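Long-range contacts in fibrillarin-like rRNA/tRNA 2'-O-methyltransferase (Methanocaldococcus jannaschii, PDB 1FBN), which probably uses S-adenosyl-L-methionine to methylate ribose 2'-hydroxyls of rRNA and tRNA at sites chosen by a guide RNA, within box C/D ribonucleoprotein particles: residues I30-V36 and A117-N123; L67-I72 and G172-I176. The contacts are given in a common frame with arbitrary orientation. Numbering follows the deposited sequence.

The two contacts lie on opposite sides of the chain's centre, their own centres 24 Å apart and their nearest atoms about 9 Å apart, so they do not touch. Along the chain their segments alternate, 30-36, 67-72, 117-123, 172-176, so the two closures interlock in sequence. Contact 1 joins a loop of the N-terminal five-stranded antiparallel sheet to the loop between helix 108-117 and strand 124-128, an outermost strand of the seven-stranded mixed sheet. Contact 2 lays the connection from helix 58-64 to strand 77-81 against strand 172-179 of that same mixed sheet. The first thus joins the N-terminal sheet to the methyltransferase domain; the second lies within that domain, on one face of its sheet.

Contact 1 (I30-V36 and A117-N123); sequences IVKGKKV and ACAEREN
Residues 30-36 form an open loop, with Gly33 at phi/psi 86/15; residues 117-123 leave helix 108-117 through a type I turn from Cys118 to Arg121, closed by Arg121 N to Cys118 O at 3.2 Å, and Arg121 then centres an inverse gamma turn. The register is set by two CA pairs, Val31-Glu120 (6.4 Å) and Val36-Ala117 (5.4 Å).

Carbon contacts come first. Val31 (chi1 t) puts CG2 3.6 Å from Arg121 CG and CG1 3.7 Å from Glu120 CB. Val36 CG1 meets Ala117 CB at 3.7 Å, and Ile30 (p, t) extends CD1 to 3.7 Å from Arg121 CG. Two methyls approach oxygens at van der Waals distance: Val31 CG2 to Glu120 O (3.6 Å) and Ile30 CD1 to Asn123 OD1 (3.3 Å), the latter oxygen buried without a polar partner in the model.

Among the polar links, Lys34 (t, t, t, m) donates from NZ to Ala117 O at 3.3 Å. Arg121 (m, t, t, with chi4 at 69°) reaches into the 30-36 loop, with Val31 CG2 over one guanidinium face and Val36 CG2 3.7 Å from Arg121 NH1. One water accepts from Arg121 NH1 (2.9 Å) and lies within donating distance of Val31 O (2.7 Å) and Lys34 O (2.8 Å). Arg121 NH2 salt-bridges Asp94 of helix 87-95, and Asn123 ND2 bonds to Ala93 O and Ala96 O.

This loop-to-loop interface connects the N-terminal sheet and the Rossmann-like domain. Its chemistry implies a mixed join: methyl groups pack on the aliphatic part and the guanidinium of a buried arginine whose charge is met by Asp94 and whose NH1 reaches the opposing backbone through water.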
ATOM      1  N   ILE A  30      11.361  -6.878  -9.693  1.00 24.94           N
ATOM      2  CA  ILE A  30      10.971  -8.079 -10.437  1.00 26.76           C
ATOM      3  C   ILE A  30      11.041  -7.851 -11.960  1.00 26.36           C
ATOM      4  O   ILE A  30      10.753  -8.752 -12.744  1.00 27.85           O
ATOM      5  CB  ILE A  30       9.567  -8.617 -10.043  1.00 25.16           C
ATOM      6  CG1 ILE A  30       8.491  -7.561 -10.287  1.00 25.25           C
ATOM      7  CG2 ILE A  30       9.575  -9.114  -8.604  1.00 22.55           C
ATOM      8  CD1 ILE A  30       7.079  -8.092 -10.149  1.00 27.34           C
ATOM      9  N   VAL A  31      11.383  -6.628 -12.361  1.00 27.86           N
ATOM     10  CA  VAL A  31      11.546  -6.267 -13.775  1.00 30.39           C
ATOM     11  C   VAL A  31      12.826  -5.441 -13.856  1.00 31.13           C
ATOM     12  O   VAL A  31      12.799  -4.206 -13.826  1.00 32.14           O
ATOM     13  CB  VAL A  31      10.365  -5.433 -14.333  1.00 29.65           C
ATOM     14  CG1 VAL A  31      10.612  -5.104 -15.806  1.00 27.30           C
ATOM     15  CG2 VAL A  31       9.062  -6.196 -14.185  1.00 29.41           C
ATOM     16  N   LYS A  32      13.950  -6.139 -13.946  1.00 32.86           N
ATOM     17  CA  LYS A  32      15.258  -5.500 -13.993  1.00 34.41           C
ATOM     18  C   LYS A  32      15.529  -4.695 -15.259  1.00 34.62           C
ATOM     19  O   LYS A  32      15.056  -5.031 -16.350  1.00 33.73           O
ATOM     20  CB  LYS A  32      16.340  -6.542 -13.734  1.00 36.77           C
ATOM     21  CG  LYS A  32      16.041  -7.344 -12.464  1.00 46.12           C
ATOM     22  CD  LYS A  32      17.126  -8.328 -12.062  1.00 51.13           C
ATOM     23  CE  LYS A  32      17.387  -9.384 -13.120  1.00 55.34           C
ATOM     24  NZ  LYS A  32      18.132  -8.834 -14.294  1.00 60.67           N
ATOM     25  N   GLY A  33      16.259  -3.598 -15.085  1.00 35.23           N
ATOM     26  CA  GLY A  33      16.586  -2.725 -16.194  1.00 36.05           C
ATOM     27  C   GLY A  33      15.492  -1.709 -16.460  1.00 36.64           C
ATOM     28  O   GLY A  33      15.477  -1.064 -17.511  1.00 38.03           O
ATOM     29  N   LYS A  34      14.580  -1.553 -15.504  1.00 35.63           N
ATOM     30  CA  LYS A  34      13.482  -0.609 -15.663  1.00 35.44           C
ATOM     31  C   LYS A  34      13.234   0.254 -14.437  1.00 35.54           C
ATOM     32  O   LYS A  34      13.215  -0.235 -13.306  1.00 34.81           O
ATOM     33  CB  LYS A  34      12.184  -1.351 -16.014  1.00 35.81           C
ATOM     34  CG  LYS A  34      10.999  -0.435 -16.347  1.00 36.58           C
ATOM     35  CD  LYS A  34       9.701  -1.226 -16.503  1.00 38.10           C
ATOM     36  CE  LYS A  34       8.619  -0.426 -17.224  1.00 39.23           C
ATOM     37  NZ  LYS A  34       8.308   0.870 -16.562  1.00 42.00           N
ATOM     38  N   LYS A  35      13.086   1.553 -14.674  1.00 34.34           N
ATOM     39  CA  LYS A  35      12.773   2.493 -13.613  1.00 33.42           C
ATOM     40  C   LYS A  35      11.316   2.887 -13.841  1.00 33.87           C
ATOM     41  O   LYS A  35      10.945   3.337 -14.929  1.00 33.60           O
ATOM     42  CB  LYS A  35      13.677   3.726 -13.668  1.00 32.89           C
ATOM     43  CG  LYS A  35      15.089   3.469 -13.178  1.00 33.46           C
ATOM     44  CD  LYS A  35      15.861   4.764 -13.017  1.00 33.73           C
ATOM     45  CE  LYS A  35      17.273   4.507 -12.511  1.00 34.66           C
ATOM     46  NZ  LYS A  35      17.994   5.781 -12.250  1.00 34.40           N
ATOM     47  N   VAL A  36      10.482   2.639 -12.837  1.00 32.67           N
ATOM     48  CA  VAL A  36       9.061   2.956 -12.916  1.00 29.65           C
ATOM     49  C   VAL A  36       8.814   4.461 -12.838  1.00 30.31           C
ATOM     50  O   VAL A  36       8.085   5.016 -13.662  1.00 29.91           O
ATOM     51  CB  VAL A  36       8.270   2.239 -11.791  1.00 28.87           C
ATOM     52  CG1 VAL A  36       6.796   2.634 -11.831  1.00 27.15           C
ATOM     53  CG2 VAL A  36       8.413   0.734 -11.935  1.00 25.78           C
ATOM     54  N   ALA A 117       3.370   2.104 -16.450  1.00 39.55           N
ATOM     55  CA  ALA A 117       4.370   2.046 -15.391  1.00 37.01           C
ATOM     56  C   ALA A 117       4.618   0.626 -14.883  1.00 37.14           C
ATOM     57  O   ALA A 117       5.756   0.259 -14.594  1.00 40.06           O
ATOM     58  CB  ALA A 117       3.958   2.945 -14.245  1.00 36.17           C
ATOM     59  N   CYS A 118       3.555  -0.165 -14.767  1.00 36.87           N
ATOM     60  CA  CYS A 118       3.666  -1.540 -14.279  1.00 37.47           C
ATOM     61  C   CYS A 118       3.653  -2.546 -15.417  1.00 39.26           C
ATOM     62  O   CYS A 118       3.267  -3.706 -15.242  1.00 39.55           O
ATOM     63  CB  CYS A 118       2.544  -1.837 -13.282  1.00 35.74           C
ATOM     64  SG  CYS A 118       2.647  -0.821 -11.799  1.00 31.99           S
ATOM     65  N   ALA A 119       4.142  -2.086 -16.563  1.00 41.38           N
ATOM     66  CA  ALA A 119       4.224  -2.854 -17.799  1.00 43.31           C
ATOM     67  C   ALA A 119       4.528  -4.347 -17.672  1.00 43.20           C
ATOM     68  O   ALA A 119       3.634  -5.184 -17.825  1.00 46.74           O
ATOM     69  CB  ALA A 119       5.232  -2.195 -18.743  1.00 42.58           C
ATOM     70  N   GLU A 120       5.777  -4.676 -17.364  1.00 40.51           N
ATOM     71  CA  GLU A 120       6.191  -6.072 -17.273  1.00 38.93           C
ATOM     72  C   GLU A 120       5.969  -6.800 -15.946  1.00 35.26           C
ATOM     73  O   GLU A 120       6.391  -7.945 -15.789  1.00 32.41           O
ATOM     74  CB  GLU A 120       7.644  -6.207 -17.742  1.00 43.67           C
ATOM     75  CG  GLU A 120       7.891  -5.585 -19.126  1.00 47.63           C
ATOM     76  CD  GLU A 120       9.294  -5.831 -19.656  1.00 50.99           C
ATOM     77  OE1 GLU A 120       9.536  -6.933 -20.195  1.00 52.92           O
ATOM     78  OE2 GLU A 120      10.148  -4.922 -19.550  1.00 52.38           O
ATOM     79  N   ARG A 121       5.310  -6.140 -14.994  1.00 33.54           N
ATOM     80  CA  ARG A 121       5.015  -6.757 -13.696  1.00 31.05           C
ATOM     81  C   ARG A 121       3.713  -7.533 -13.847  1.00 29.62           C
ATOM     82  O   ARG A 121       2.628  -7.031 -13.560  1.00 26.17           O
ATOM     83  CB  ARG A 121       4.907  -5.693 -12.600  1.00 29.15           C
ATOM     84  CG  ARG A 121       6.252  -5.093 -12.237  1.00 25.27           C
ATOM     85  CD  ARG A 121       6.166  -4.066 -11.123  1.00 23.87           C
ATOM     86  NE  ARG A 121       7.451  -3.941 -10.437  1.00 23.58           N
ATOM     87  CZ  ARG A 121       8.549  -3.418 -10.977  1.00 23.44           C
ATOM     88  NH1 ARG A 121       8.527  -2.949 -12.218  1.00 20.96           N
ATOM     89  NH2 ARG A 121       9.689  -3.418 -10.295  1.00 24.16           N
ATOM     90  N   GLU A 122       3.843  -8.771 -14.305  1.00 31.43           N
ATOM     91  CA  GLU A 122       2.698  -9.628 -14.562  1.00 31.42           C
ATOM     92  C   GLU A 122       1.880 -10.122 -13.377  1.00 28.93           C
ATOM     93  O   GLU A 122       0.812 -10.702 -13.576  1.00 28.24           O
ATOM     94  CB  GLU A 122       3.113 -10.775 -15.478  1.00 34.87           C
ATOM     95  CG  GLU A 122       3.551 -10.274 -16.847  1.00 45.07           C
ATOM     96  CD  GLU A 122       4.039 -11.377 -17.760  1.00 52.38           C
ATOM     97  OE1 GLU A 122       3.197 -12.174 -18.234  1.00 56.52           O
ATOM     98  OE2 GLU A 122       5.262 -11.440 -18.011  1.00 55.81           O
ATOM     99  N   ASN A 123       2.360  -9.894 -12.153  1.00 26.32           N
ATOM    100  CA  ASN A 123       1.606 -10.305 -10.969  1.00 24.32           C
ATOM    101  C   ASN A 123       0.598  -9.223 -10.566  1.00 23.88           C
ATOM    102  O   ASN A 123      -0.144  -9.376  -9.593  1.00 23.04           O
ATOM    103  CB  ASN A 123       2.527 -10.684  -9.801  1.00 22.65           C
ATOM    104  CG  ASN A 123       3.462  -9.570  -9.399  1.00 23.42           C
ATOM    105  OD1 ASN A 123       3.832  -8.723 -10.214  1.00 25.06           O
ATOM    106  ND2 ASN A 123       3.875  -9.579  -8.133  1.00 22.61           N
TER
HETATM  107  O   HOH W   1      11.355  -2.234 -12.575  1.00 25.85           O

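Contact 2 (L67-I72 and G172-I176); sequences LKVMPI and GYGMI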
ATOM      1  N   LEU A  67       6.227   1.956  10.930  1.00 18.65           N
ATOM      2  CA  LEU A  67       5.245   0.878  10.804  1.00 17.72           C
ATOM      3  C   LEU A  67       5.881  -0.407  11.337  1.00 19.07           C
ATOM      4  O   LEU A  67       7.007  -0.744  10.963  1.00 18.38           O
ATOM      5  CB  LEU A  67       4.862   0.679   9.334  1.00 18.58           C
ATOM      6  CG  LEU A  67       3.810  -0.388   9.030  1.00 18.79           C
ATOM      7  CD1 LEU A  67       2.460   0.069   9.544  1.00 20.70           C
ATOM      8  CD2 LEU A  67       3.731  -0.647   7.542  1.00 18.65           C
ATOM      9  N   LYS A  68       5.173  -1.102  12.230  1.00 19.48           N
ATOM     10  CA  LYS A  68       5.675  -2.353  12.816  1.00 19.42           C
ATOM     11  C   LYS A  68       4.965  -3.595  12.275  1.00 19.42           C
ATOM     12  O   LYS A  68       5.527  -4.694  12.285  1.00 20.14           O
ATOM     13  CB  LYS A  68       5.563  -2.323  14.346  1.00 17.43           C
ATOM     14  CG  LYS A  68       6.305  -1.174  15.012  1.00 15.85           C
ATOM     15  CD  LYS A  68       7.787  -1.201  14.697  1.00 16.16           C
ATOM     16  CE  LYS A  68       8.465   0.039  15.235  1.00 20.60           C
ATOM     17  NZ  LYS A  68       9.875   0.129  14.788  1.00 25.69           N
ATOM     18  N   VAL A  69       3.725  -3.422  11.828  1.00 19.32           N
ATOM     19  CA  VAL A  69       2.942  -4.527  11.283  1.00 20.00           C
ATOM     20  C   VAL A  69       2.832  -4.385   9.765  1.00 20.11           C
ATOM     21  O   VAL A  69       2.123  -3.510   9.265  1.00 20.45           O
ATOM     22  CB  VAL A  69       1.508  -4.566  11.885  1.00 20.15           C
ATOM     23  CG1 VAL A  69       0.766  -5.811  11.412  1.00 18.72           C
ATOM     24  CG2 VAL A  69       1.566  -4.522  13.404  1.00 20.32           C
HETATM   25  N   MSE A  70       3.581  -5.210   9.038  1.00 20.24           N
HETATM   26  CA  MSE A  70       3.547  -5.204   7.576  1.00 19.19           C
HETATM   27  C   MSE A  70       3.133  -6.608   7.147  1.00 19.93           C
HETATM   28  O   MSE A  70       3.961  -7.520   7.075  1.00 21.20           O
HETATM   29  CB  MSE A  70       4.915  -4.825   6.996  1.00 19.39           C
HETATM   30  CG  MSE A  70       5.001  -4.933   5.476  1.00 18.46           C
HETATM   31 SE   MSE A  70       3.713  -4.020   4.616  1.00 11.94          SE
HETATM   32  CE  MSE A  70       4.496  -3.822   3.028  1.00 19.05           C
ATOM     33  N   PRO A  71       1.828  -6.803   6.895  1.00 19.79           N
ATOM     34  CA  PRO A  71       1.227  -8.076   6.482  1.00 22.08           C
ATOM     35  C   PRO A  71       1.482  -8.561   5.050  1.00 23.83           C
ATOM     36  O   PRO A  71       1.269  -9.735   4.754  1.00 26.55           O
ATOM     37  CB  PRO A  71      -0.256  -7.839   6.747  1.00 20.81           C
ATOM     38  CG  PRO A  71      -0.416  -6.393   6.420  1.00 20.03           C
ATOM     39  CD  PRO A  71       0.789  -5.771   7.078  1.00 18.89           C
ATOM     40  N   ILE A  72       1.924  -7.674   4.166  1.00 24.63           N
ATOM     41  CA  ILE A  72       2.191  -8.060   2.785  1.00 27.16           C
ATOM     42  C   ILE A  72       3.450  -8.918   2.715  1.00 29.35           C
ATOM     43  O   ILE A  72       4.546  -8.450   3.010  1.00 31.91           O
ATOM     44  CB  ILE A  72       2.331  -6.822   1.865  1.00 27.72           C
ATOM     45  CG1 ILE A  72       1.014  -6.037   1.853  1.00 26.20           C
ATOM     46  CG2 ILE A  72       2.724  -7.249   0.444  1.00 27.56           C
ATOM     47  CD1 ILE A  72       1.061  -4.736   1.077  1.00 24.56           C
ATOM     48  N   GLY A 172      -7.064 -11.852   7.933  1.00 22.94           N
ATOM     49  CA  GLY A 172      -6.347 -11.063   6.947  1.00 18.57           C
ATOM     50  C   GLY A 172      -6.185  -9.643   7.455  1.00 18.02           C
ATOM     51  O   GLY A 172      -6.655  -9.317   8.543  1.00 17.35           O
ATOM     52  N   TYR A 173      -5.568  -8.780   6.654  1.00 19.05           N
ATOM     53  CA  TYR A 173      -5.325  -7.405   7.073  1.00 18.33           C
ATOM     54  C   TYR A 173      -5.817  -6.315   6.138  1.00 19.87           C
ATOM     55  O   TYR A 173      -5.812  -6.465   4.911  1.00 19.15           O
ATOM     56  CB  TYR A 173      -3.827  -7.179   7.295  1.00 19.54           C
ATOM     57  CG  TYR A 173      -3.244  -7.914   8.469  1.00 21.27           C
ATOM     58  CD1 TYR A 173      -2.964  -9.277   8.392  1.00 21.70           C
ATOM     59  CD2 TYR A 173      -2.969  -7.251   9.659  1.00 22.23           C
ATOM     60  CE1 TYR A 173      -2.426  -9.964   9.474  1.00 23.18           C
ATOM     61  CE2 TYR A 173      -2.427  -7.929  10.749  1.00 23.83           C
ATOM     62  CZ  TYR A 173      -2.164  -9.285  10.649  1.00 23.82           C
ATOM     63  OH  TYR A 173      -1.672  -9.969  11.732  1.00 25.33           O
ATOM     64  N   GLY A 174      -6.188  -5.193   6.749  1.00 18.84           N
ATOM     65  CA  GLY A 174      -6.632  -4.035   6.005  1.00 17.40           C
ATOM     66  C   GLY A 174      -5.655  -2.906   6.283  1.00 18.40           C
ATOM     67  O   GLY A 174      -5.352  -2.621   7.446  1.00 18.92           O
HETATM   68  N   MSE A 175      -5.087  -2.334   5.223  1.00 15.99           N
HETATM   69  CA  MSE A 175      -4.152  -1.217   5.342  1.00 16.32           C
HETATM   70  C   MSE A 175      -4.833  -0.031   4.665  1.00 15.95           C
HETATM   71  O   MSE A 175      -5.212  -0.118   3.501  1.00 16.33           O
HETATM   72  CB  MSE A 175      -2.825  -1.529   4.634  1.00 13.92           C
HETATM   73  CG  MSE A 175      -2.069  -2.726   5.187  1.00 14.66           C
HETATM   74 SE   MSE A 175      -0.430  -2.951   4.439  1.00 12.76          SE
HETATM   75  CE  MSE A 175       0.548  -1.858   5.461  1.00 17.70           C
ATOM     76  N   ILE A 176      -5.015   1.064   5.395  1.00 16.14           N
ATOM     77  CA  ILE A 176      -5.676   2.229   4.817  1.00 15.29           C
ATOM     78  C   ILE A 176      -5.020   3.559   5.195  1.00 15.65           C
ATOM     79  O   ILE A 176      -4.819   3.864   6.376  1.00 15.41           O
ATOM     80  CB  ILE A 176      -7.201   2.244   5.180  1.00 16.78           C
ATOM     81  CG1 ILE A 176      -7.925   3.386   4.458  1.00 16.03           C
ATOM     82  CG2 ILE A 176      -7.400   2.351   6.691  1.00 17.46           C
ATOM     83  CD1 ILE A 176      -9.419   3.408   4.688  1.00 17.70           C
TER
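Two side chains of strand 172-176, Tyr173 and Met175, stand up from the same face as bumps two residues apart; the alternation of the strand turns position 174 to the other face. The CA-to-CB bonds of both point toward 67-72, an irregular segment that passes over the strand without any hydrogen bond to it. The closest CA pair, Pro71 with Tyr173, is 6.6 Å apart, a gap filled by side chains, and 268 Å² is buried in all.

Pro71 is the wedge of the opposing surface. Its CB sits over one face of the Tyr173 ring in a CH-pi contact, 3.8 Å from the ring centroid and 29° off the normal, with CB to Tyr173 CG at 3.4 Å. Its CG turns to the other bump, 4.0 Å from Met175 SE, so the pyrrolidine ring bridges the two. Farther along the tyrosine, Val69 CG1 lies 3.9 Å from Tyr173 CE2.

Met175, a selenomethionine, fits a hollow lined by several residues of 67-72. Its methyl CE lies 4.0 Å from Leu67 CD2 and 3.9 Å from SE of selenomethionine Met70, and its SE is 4.1 Å from Ile72 CD1.

Within the sheet, on its two flanks, backbone hydrogen bonds join Tyr173 and Met175 to strand 144-149 and Gly174 to Gly225 of strand 220-227. Residues 67-72 pack on one face of the sheet: Pro71 and Ile72 touch Val146 of strand 144-149, Leu67 touches Val224 of 220-227, and Val69 touches Val208 of edge strand 205-212. With strand order 3-2-1-4-5-7-6 and only the penultimate 220-227 reversed, this is the Rossmann-like fold of class I S-adenosyl-L-methionine-dependent methyltransferases.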